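Local coordinates for D-isomer specific 2-hydroxyacid dehydrogenase family protein (Desulfovibrio vulgaris, PDB 5TX7) that probably catalyses NAD-dependent oxidation or reduction at the 2-hydroxy group of D-2-hydroxyacids, at residues G148-I153 with S201-S206. Numbering follows the deposited sequence.
Sequences GKTMGI and SADVVS
M151 and V204 meet on the face of two parallel neighbouring strands that helix 100-116 covers. The methionine leaves with CG anti to the backbone N (chi1 173°); the bend at chi2 brings SD to 3.7 Å from V204 CG1, and the bend at chi3 turns CE toward the same methyl. L111 of the helix packs on both residues. Beneath them the backbones are zipped tightly: G152 N gives a nearly straight bond to V204 O (2.7 Å), and S206 N returns one to G152 O. On the other face, where G152 has no side chain, A202 CB lies against its backbone, 3.8 Å from G152 N. These are the first and fourth strands in the chain order of the Rossmann-type NAD-binding domain, adjacent at the middle of its sheet; I153 runs on toward a glycine-rich turn, G155, G157 and G160, consistent with the dinucleotide-binding motif.

Where the two strands begin, with K149 and D203 just ahead of them, the contact is more open to solvent, though still well bonded. There T150 O takes two donors, V204 N at 3.0 Å and D203 N, the latter more bent at 131°. D203 reaches back past K149 CB, and its OD2 accepts T150 N through the anti lone pair at 3.0 Å, a side-chain bond from a loop residue to the first residue of strand 150-153. Its OD1 pairs with R228, whereas K149 sends its NZ to E144.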
# COMPACT_ATOMS: atom_id res chain seq x y z
N GLY A 148 -9.82 -12.58 3.02
CA GLY A 148 -11.17 -13.08 2.87
C GLY A 148 -12.18 -12.19 2.15
O GLY A 148 -13.30 -12.62 1.91
N LYS A 149 -11.81 -10.95 1.82
CA LYS A 149 -12.65 -10.11 0.98
C LYS A 149 -12.57 -10.54 -0.49
O LYS A 149 -11.61 -11.19 -0.89
CB LYS A 149 -12.26 -8.63 1.09
CG LYS A 149 -12.39 -7.98 2.45
CD LYS A 149 -12.31 -6.45 2.28
CE LYS A 149 -12.59 -5.64 3.54
NZ LYS A 149 -13.60 -6.22 4.47
N THR A 150 -13.58 -10.19 -1.27
CA THR A 150 -13.63 -10.48 -2.70
C THR A 150 -13.28 -9.22 -3.50
O THR A 150 -13.90 -8.17 -3.33
CB THR A 150 -15.00 -11.04 -3.10
OG1 THR A 150 -15.15 -12.32 -2.51
CG2 THR A 150 -15.15 -11.21 -4.60
N MET A 151 -12.26 -9.34 -4.34
CA MET A 151 -11.89 -8.31 -5.28
C MET A 151 -12.57 -8.62 -6.60
O MET A 151 -12.36 -9.69 -7.18
CB MET A 151 -10.36 -8.29 -5.46
CG MET A 151 -9.84 -7.37 -6.54
SD MET A 151 -9.90 -5.61 -6.13
CE MET A 151 -8.47 -5.49 -5.08
N GLY A 152 -13.38 -7.66 -7.06
CA GLY A 152 -14.07 -7.73 -8.34
C GLY A 152 -13.36 -6.81 -9.30
O GLY A 152 -13.19 -5.63 -9.01
N ILE A 153 -12.94 -7.35 -10.44
CA ILE A 153 -12.09 -6.64 -11.39
C ILE A 153 -12.88 -6.48 -12.69
O ILE A 153 -13.16 -7.46 -13.37
CB ILE A 153 -10.77 -7.43 -11.62
CG1 ILE A 153 -10.01 -7.51 -10.29
CG2 ILE A 153 -9.91 -6.79 -12.70
CD1 ILE A 153 -8.78 -8.39 -10.33
N SER A 201 -21.32 -9.55 -5.47
CA SER A 201 -20.39 -10.45 -4.76
C SER A 201 -19.09 -9.81 -4.28
O SER A 201 -18.44 -10.37 -3.42
CB SER A 201 -20.02 -11.63 -5.66
OG SER A 201 -21.17 -12.39 -5.96
N ALA A 202 -18.70 -8.67 -4.85
CA ALA A 202 -17.42 -8.05 -4.53
C ALA A 202 -17.50 -7.10 -3.34
O ALA A 202 -18.41 -6.28 -3.24
CB ALA A 202 -16.91 -7.28 -5.73
N ASP A 203 -16.51 -7.23 -2.47
CA ASP A 203 -16.26 -6.28 -1.38
C ASP A 203 -15.41 -5.09 -1.82
O ASP A 203 -15.49 -4.04 -1.21
CB ASP A 203 -15.56 -6.98 -0.22
CG ASP A 203 -16.39 -8.09 0.37
OD1 ASP A 203 -17.51 -7.80 0.81
OD2 ASP A 203 -15.94 -9.26 0.34
N VAL A 204 -14.56 -5.29 -2.82
CA VAL A 204 -13.78 -4.23 -3.44
C VAL A 204 -13.95 -4.37 -4.93
O VAL A 204 -13.75 -5.45 -5.47
CB VAL A 204 -12.28 -4.36 -3.14
CG1 VAL A 204 -11.50 -3.20 -3.78
CG2 VAL A 204 -12.03 -4.44 -1.65
N VAL A 205 -14.28 -3.27 -5.60
CA VAL A 205 -14.40 -3.24 -7.04
C VAL A 205 -13.33 -2.32 -7.58
O VAL A 205 -13.28 -1.17 -7.16
CB VAL A 205 -15.77 -2.68 -7.47
CG1 VAL A 205 -15.80 -2.44 -8.98
CG2 VAL A 205 -16.86 -3.66 -7.13
N SER A 206 -12.53 -2.80 -8.54
CA SER A 206 -11.57 -1.97 -9.24
C SER A 206 -11.82 -1.95 -10.75
O SER A 206 -11.98 -3.00 -11.36
CB SER A 206 -10.16 -2.47 -8.98
OG SER A 206 -9.21 -1.53 -9.48